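PhiAB6 tailspike (Unidentified phage, PDB 5JS4) probably binds and fragments the exopolysaccharide of its host Acinetobacter baumannii, working as a trimeric beta-helical spike of the phage tail. Local coordinates at residues L369-Q375 with L392-A398; L422-M428 with S446-K452. One frame throughout, in Å; residues are numbered along the deposited sequence.

Contact 1 of 2, residues L369-Q375 with L392-A398; sequences LINFYNQ and LYYSQNA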
loop_
_atom_site.group_PDB
_atom_site.type_symbol
_atom_site.label_atom_id
_atom_site.label_comp_id
_atom_site.label_asym_id
_atom_site.label_seq_id
_atom_site.Cartn_x
_atom_site.Cartn_y
_atom_site.Cartn_z
ATOM N N LEU A 369 18.305 -19.540 -3.023
ATOM C CA LEU A 369 18.934 -20.056 -4.239
ATOM C C LEU A 369 20.260 -19.357 -4.465
ATOM O O LEU A 369 20.351 -18.134 -4.344
ATOM C CB LEU A 369 18.027 -19.867 -5.453
ATOM C CG LEU A 369 16.637 -20.505 -5.351
ATOM C CD1 LEU A 369 15.843 -20.243 -6.618
ATOM C CD2 LEU A 369 16.716 -22.000 -5.089
ATOM N N ILE A 370 21.280 -20.149 -4.790
ATOM C CA ILE A 370 22.662 -19.673 -4.850
ATOM C C ILE A 370 23.303 -20.076 -6.179
ATOM O O ILE A 370 23.339 -21.256 -6.526
ATOM C CB ILE A 370 23.496 -20.230 -3.676
ATOM C CG1 ILE A 370 22.773 -20.030 -2.334
ATOM C CG2 ILE A 370 24.863 -19.561 -3.620
ATOM C CD1 ILE A 370 21.915 -21.199 -1.900
ATOM N N ASN A 371 23.829 -19.082 -6.894
ATOM C CA ASN A 371 24.388 -19.256 -8.242
ATOM C C ASN A 371 23.281 -19.611 -9.244
ATOM O O ASN A 371 22.156 -19.137 -9.094
ATOM C CB ASN A 371 25.560 -20.256 -8.252
ATOM C CG ASN A 371 26.671 -19.860 -7.297
ATOM O OD1 ASN A 371 27.029 -18.685 -7.198
ATOM N ND2 ASN A 371 27.223 -20.836 -6.589
ATOM N N PHE A 372 23.597 -20.431 -10.247
ATOM C CA PHE A 372 22.726 -20.700 -11.402
ATOM C C PHE A 372 22.705 -19.529 -12.384
ATOM O O PHE A 372 23.076 -18.401 -12.049
ATOM C CB PHE A 372 21.283 -21.058 -11.005
ATOM C CG PHE A 372 21.160 -22.321 -10.204
ATOM C CD1 PHE A 372 21.168 -23.562 -10.828
ATOM C CD2 PHE A 372 21.001 -22.270 -8.825
ATOM C CE1 PHE A 372 21.038 -24.728 -10.090
ATOM C CE2 PHE A 372 20.872 -23.431 -8.084
ATOM C CZ PHE A 372 20.891 -24.661 -8.714
ATOM N N TYR A 373 22.265 -19.820 -13.603
ATOM C CA TYR A 373 22.160 -18.828 -14.667
ATOM C C TYR A 373 20.848 -18.066 -14.486
ATOM O O TYR A 373 20.855 -16.891 -14.111
ATOM C CB TYR A 373 22.244 -19.533 -16.026
ATOM C CG TYR A 373 22.297 -18.622 -17.225
ATOM C CD1 TYR A 373 23.454 -17.912 -17.529
ATOM C CD2 TYR A 373 21.205 -18.496 -18.080
ATOM C CE1 TYR A 373 23.516 -17.085 -18.638
ATOM C CE2 TYR A 373 21.256 -17.668 -19.191
ATOM C CZ TYR A 373 22.416 -16.969 -19.467
ATOM O OH TYR A 373 22.475 -16.148 -20.571
ATOM N N ASN A 374 19.733 -18.745 -14.746
ATOM C CA ASN A 374 18.423 -18.304 -14.298
ATOM C C ASN A 374 18.052 -19.161 -13.103
ATOM O O ASN A 374 18.145 -20.384 -13.164
ATOM C CB ASN A 374 17.371 -18.463 -15.402
ATOM C CG ASN A 374 17.670 -17.619 -16.628
ATOM O OD1 ASN A 374 17.573 -18.096 -17.762
ATOM N ND2 ASN A 374 18.025 -16.361 -16.414
ATOM N N GLN A 375 17.648 -18.535 -12.006
ATOM C CA GLN A 375 17.319 -19.302 -10.810
ATOM C C GLN A 375 15.904 -19.864 -10.919
ATOM O O GLN A 375 15.714 -21.078 -10.853
ATOM C CB GLN A 375 17.556 -18.471 -9.550
ATOM C CG GLN A 375 19.045 -18.291 -9.284
ATOM C CD GLN A 375 19.366 -17.317 -8.173
ATOM O OE1 GLN A 375 18.642 -16.346 -7.948
ATOM N NE2 GLN A 375 20.474 -17.557 -7.481
ATOM N N LEU A 392 17.910 -14.696 -3.116
ATOM C CA LEU A 392 18.342 -15.093 -4.450
ATOM C C LEU A 392 19.704 -14.473 -4.730
ATOM O O LEU A 392 19.799 -13.309 -5.116
ATOM C CB LEU A 392 17.300 -14.652 -5.485
ATOM C CG LEU A 392 15.885 -15.209 -5.275
ATOM C CD1 LEU A 392 14.942 -14.710 -6.360
ATOM C CD2 LEU A 392 15.881 -16.730 -5.228
ATOM N N TYR A 393 20.752 -15.266 -4.520
ATOM C CA TYR A 393 22.124 -14.766 -4.513
ATOM C C TYR A 393 22.935 -15.301 -5.694
ATOM O O TYR A 393 22.857 -16.482 -6.036
ATOM C CB TYR A 393 22.826 -15.166 -3.210
ATOM C CG TYR A 393 22.532 -14.300 -1.995
ATOM C CD1 TYR A 393 21.226 -13.950 -1.647
ATOM C CD2 TYR A 393 23.565 -13.871 -1.160
ATOM C CE1 TYR A 393 20.964 -13.179 -0.526
ATOM C CE2 TYR A 393 23.307 -13.103 -0.033
ATOM C CZ TYR A 393 22.004 -12.759 0.279
ATOM O OH TYR A 393 21.732 -11.996 1.391
ATOM N N TYR A 394 23.715 -14.412 -6.300
ATOM C CA TYR A 394 24.765 -14.770 -7.269
ATOM C C TYR A 394 24.285 -15.347 -8.606
ATOM O O TYR A 394 25.061 -16.018 -9.290
ATOM C CB TYR A 394 25.798 -15.739 -6.655
ATOM C CG TYR A 394 26.207 -15.470 -5.219
ATOM C CD1 TYR A 394 26.363 -14.174 -4.735
ATOM C CD2 TYR A 394 26.460 -16.525 -4.350
ATOM C CE1 TYR A 394 26.741 -13.941 -3.422
ATOM C CE2 TYR A 394 26.842 -16.305 -3.038
ATOM C CZ TYR A 394 26.980 -15.013 -2.576
ATOM O OH TYR A 394 27.355 -14.799 -1.270
ATOM N N SER A 395 23.040 -15.085 -9.004
ATOM C CA SER A 395 22.586 -15.522 -10.331
ATOM C C SER A 395 23.449 -14.870 -11.408
ATOM O O SER A 395 23.917 -13.745 -11.243
ATOM C CB SER A 395 21.109 -15.200 -10.574
ATOM O OG SER A 395 20.864 -13.809 -10.509
ATOM N N GLN A 396 23.667 -15.585 -12.504
ATOM C CA GLN A 396 24.533 -15.089 -13.572
ATOM C C GLN A 396 23.760 -14.295 -14.623
ATOM O O GLN A 396 24.333 -13.443 -15.301
ATOM C CB GLN A 396 25.284 -16.255 -14.213
ATOM C CG GLN A 396 26.267 -16.921 -13.257
ATOM C CD GLN A 396 26.199 -18.437 -13.272
ATOM O OE1 GLN A 396 25.675 -19.044 -14.208
ATOM N NE2 GLN A 396 26.724 -19.060 -12.222
ATOM N N ASN A 397 22.463 -14.569 -14.752
ATOM C CA ASN A 397 21.618 -13.884 -15.728
ATOM C C ASN A 397 20.404 -13.221 -15.084
ATOM O O ASN A 397 20.155 -12.033 -15.292
ATOM C CB ASN A 397 21.157 -14.865 -16.807
ATOM C CG ASN A 397 20.364 -14.190 -17.910
ATOM O OD1 ASN A 397 19.178 -14.473 -18.103
ATOM N ND2 ASN A 397 21.007 -13.282 -18.632
ATOM N N ALA A 398 19.644 -13.997 -14.317
ATOM C CA ALA A 398 18.442 -13.480 -13.666
ATOM C C ALA A 398 18.037 -14.326 -12.468
ATOM O O ALA A 398 18.229 -15.541 -12.458
ATOM C CB ALA A 398 17.292 -13.402 -14.659
HETATM O O HOH W 1 27.447 -17.481 -9.878
HETATM O O HOH W 2 25.953 -21.672 -11.529
HETATM O O HOH W 3 20.386 -13.994 -7.847
#
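Leu392 sets its CD2 against CD1 of Leu369, two leucines side by side inside the beta-helix, where branched apolar chains of stacked rungs fill the interior. Next, Tyr393 donates its backbone N-H to Leu369 O almost straight, at 171°. Its carbonyl takes the N-H of Asn371 and, weakly, NE2 of Gln375, whose extended chain lies inside the turn; the same NE2 also binds Asn371 O at 2.8 Å. A long amide suits this place because NE2 can serve backbone carbonyls while OE1 accepts from a water that in turn accepts from Ser395 N. The Tyr394 ring has Asn371 OD1 at its edge, while CD2 of Tyr394 touches CG2 of Ile370 at 3.5 Å. Gln396 N bonds Phe372 O, and NE2 of Gln396 donates to two waters, one close to Asn371 OD1 and Tyr394 O, the other accepting also from Phe372 N. With CG anti to the backbone N (chi1 -176°), Asn397 lays its amide nearly parallel to the Tyr373 ring, 7° apart, and sets CB 3.5 Å from the ring centroid. Its OD1 accepts ND2 of Asn374 in plane, on a lone pair, at 2.8 Å. Ala398 N joins Asn397 N on Tyr373 O. The turn is therefore knit by amides and waters, while Asn371 ND2, bound to Cys344 O, also binds malonic acid, probably from the crystallisation liquor; with Ile370 and Tyr394 alongside, this may mark a carbohydrate pocket.

Contact 2 of 2, residues L422-M428 with S446-K452; sequences LGDGHAM and SMNGGIK
Bends at chi2 (-68°) and chi3 (-65°) fold Met447 back toward residues 422-428, bringing SD to Gly423 N at 3.3 Å, a weak hydrogen bond, and CE to His426 O. A flexible thioether suits this buried place, since it can follow the turn of the neighbouring rung; Gly423, having no side chain, lets the methyl come close. In His426, CG lies anti to the carbonyl carbon (chi1 -77°), and the ring is carried over Gly449, whose CA packs on one face 3.8 Å from the centroid. With only hydrogens on CA, Gly449 lets the ring lie directly over its backbone. Asn448 donates ND2 to Asp424 O from above the carbonyl plane at 2.9 Å, and its backbone N bonds Gly425 O, so one residue grips two successive carbonyls; its OD1 accepts from Thr471 N and Ala472 N. Beyond, Gly450 O takes Met428 N nearly straight, and Met428 O receives Lys452 N at 2.9 Å, where a regular parallel ladder begins. Met428 and Ile451 lie side by side on Phe439, inside the beta-helix. Past residues 446-452, strand 478-480 supplies Glu479, which binds His426 NE2, while Lys470 of the next turn salt-bridges Asp424; on the inner side, Phe420 of strand 413-421 packs against Ala427, Met428 and Met447.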
loop_
_atom_site.group_PDB
_atom_site.type_symbol
_atom_site.label_atom_id
_atom_site.label_comp_id
_atom_site.label_asym_id
_atom_site.label_seq_id
_atom_site.Cartn_x
_atom_site.Cartn_y
_atom_site.Cartn_z
ATOM N N LEU A 422 24.184 -9.674 -5.408
ATOM C CA LEU A 422 25.423 -10.022 -6.116
ATOM C C LEU A 422 25.217 -10.866 -7.380
ATOM O O LEU A 422 26.029 -11.739 -7.704
ATOM C CB LEU A 422 26.426 -10.667 -5.147
ATOM C CG LEU A 422 27.159 -9.664 -4.249
ATOM C CD1 LEU A 422 27.831 -10.360 -3.076
ATOM C CD2 LEU A 422 28.177 -8.858 -5.047
ATOM N N GLY A 423 24.134 -10.581 -8.100
ATOM C CA GLY A 423 23.885 -11.192 -9.399
ATOM C C GLY A 423 24.630 -10.463 -10.503
ATOM O O GLY A 423 24.748 -9.236 -10.477
ATOM N N ASP A 424 25.122 -11.219 -11.484
ATOM C CA ASP A 424 25.839 -10.646 -12.627
ATOM C C ASP A 424 24.897 -9.986 -13.629
ATOM O O ASP A 424 25.343 -9.222 -14.484
ATOM C CB ASP A 424 26.641 -11.723 -13.366
ATOM C CG ASP A 424 27.652 -12.417 -12.482
ATOM O OD1 ASP A 424 28.364 -11.725 -11.723
ATOM O OD2 ASP A 424 27.736 -13.661 -12.549
ATOM N N GLY A 425 23.606 -10.306 -13.545
ATOM C CA GLY A 425 22.610 -9.774 -14.466
ATOM C C GLY A 425 21.513 -9.023 -13.737
ATOM O O GLY A 425 21.791 -8.192 -12.872
ATOM N N HIS A 426 20.266 -9.329 -14.088
ATOM C CA HIS A 426 19.100 -8.656 -13.517
ATOM C C HIS A 426 18.496 -9.434 -12.355
ATOM O O HIS A 426 18.776 -10.616 -12.162
ATOM C CB HIS A 426 18.026 -8.466 -14.591
ATOM C CG HIS A 426 18.310 -7.347 -15.539
ATOM N ND1 HIS A 426 19.302 -7.411 -16.494
ATOM C CD2 HIS A 426 17.724 -6.135 -15.686
ATOM C CE1 HIS A 426 19.318 -6.285 -17.183
ATOM N NE2 HIS A 426 18.371 -5.493 -16.712
ATOM N N ALA A 427 17.653 -8.755 -11.586
ATOM C CA ALA A 427 16.827 -9.427 -10.592
ATOM C C ALA A 427 15.750 -10.243 -11.304
ATOM O O ALA A 427 15.624 -11.447 -11.080
ATOM C CB ALA A 427 16.194 -8.415 -9.653
ATOM N N MET A 428 14.981 -9.569 -12.158
ATOM C CA MET A 428 13.895 -10.203 -12.908
ATOM C C MET A 428 13.905 -9.745 -14.361
ATOM O O MET A 428 14.071 -8.558 -14.638
ATOM C CB MET A 428 12.541 -9.852 -12.292
ATOM C CG MET A 428 12.411 -10.222 -10.827
ATOM S SD MET A 428 10.774 -9.873 -10.163
ATOM C CE MET A 428 9.771 -11.102 -10.989
ATOM N N SER A 446 23.975 -4.926 -5.028
ATOM C CA SER A 446 25.062 -5.247 -5.954
ATOM C C SER A 446 24.601 -6.164 -7.092
ATOM O O SER A 446 25.209 -7.200 -7.355
ATOM C CB SER A 446 26.246 -5.860 -5.197
ATOM O OG SER A 446 26.741 -4.954 -4.226
ATOM N N MET A 447 23.508 -5.778 -7.743
ATOM C CA MET A 447 23.048 -6.440 -8.964
ATOM C C MET A 447 23.543 -5.628 -10.159
ATOM O O MET A 447 24.086 -4.541 -9.988
ATOM C CB MET A 447 21.519 -6.515 -8.992
ATOM C CG MET A 447 20.886 -7.263 -7.825
ATOM S SD MET A 447 21.222 -9.035 -7.807
ATOM C CE MET A 447 20.389 -9.581 -9.295
ATOM N N ASN A 448 23.354 -6.151 -11.367
ATOM C CA ASN A 448 23.645 -5.391 -12.589
ATOM C C ASN A 448 22.377 -5.009 -13.348
ATOM O O ASN A 448 22.426 -4.623 -14.516
ATOM C CB ASN A 448 24.603 -6.174 -13.490
ATOM C CG ASN A 448 26.051 -6.026 -13.067
ATOM O OD1 ASN A 448 26.433 -5.024 -12.462
ATOM N ND2 ASN A 448 26.868 -7.024 -13.386
ATOM N N GLY A 449 21.241 -5.102 -12.667
ATOM C CA GLY A 449 19.956 -4.753 -13.250
ATOM C C GLY A 449 18.853 -5.059 -12.261
ATOM O O GLY A 449 19.017 -5.916 -11.394
ATOM N N GLY A 450 17.737 -4.348 -12.385
ATOM C CA GLY A 450 16.590 -4.545 -11.503
ATOM C C GLY A 450 15.554 -5.433 -12.157
ATOM O O GLY A 450 15.848 -6.576 -12.520
ATOM N N ILE A 451 14.339 -4.906 -12.292
ATOM C CA ILE A 451 13.264 -5.577 -13.010
ATOM C C ILE A 451 13.210 -5.010 -14.421
ATOM O O ILE A 451 13.072 -3.798 -14.602
ATOM C CB ILE A 451 11.906 -5.361 -12.314
ATOM C CG1 ILE A 451 11.904 -6.061 -10.952
ATOM C CG2 ILE A 451 10.758 -5.882 -13.175
ATOM C CD1 ILE A 451 10.823 -5.576 -10.011
ATOM N N LYS A 452 13.318 -5.892 -15.412
ATOM C CA LYS A 452 13.246 -5.512 -16.816
ATOM C C LYS A 452 12.043 -6.188 -17.462
ATOM O O LYS A 452 11.787 -7.369 -17.227
ATOM C CB LYS A 452 14.533 -5.903 -17.542
ATOM C CG LYS A 452 14.597 -5.452 -18.995
ATOM C CD LYS A 452 15.885 -5.913 -19.656
ATOM C CE LYS A 452 15.945 -5.478 -21.108
ATOM N NZ LYS A 452 17.231 -5.865 -21.749
HETATM O O HOH W 4 29.317 -9.172 -12.752
#

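Overall arrangement
From the N terminus, strand 362-370 leads through the loop 371-373 into 374-379; one rung later 392-398 comes back over it, and contact 1 closes. The chain then makes another circuit before 422-428 opens contact 2, which 446-452 closes. The two contacts are thus in series, neither nested nor crossed, with centres about 10 Å apart. They join directly: Ser395 O and Asn397 O probably accept from Asp424 N and His426 N, and Tyr394 packs on Leu422. The four segments form consecutive turns of one corner of the right-handed parallel beta-helix, linking the ladder through 362-370, 381-393, 413-421 and 438-447 to the parallel sheet holding 374-379, 398-402, 426-430 and 451-453.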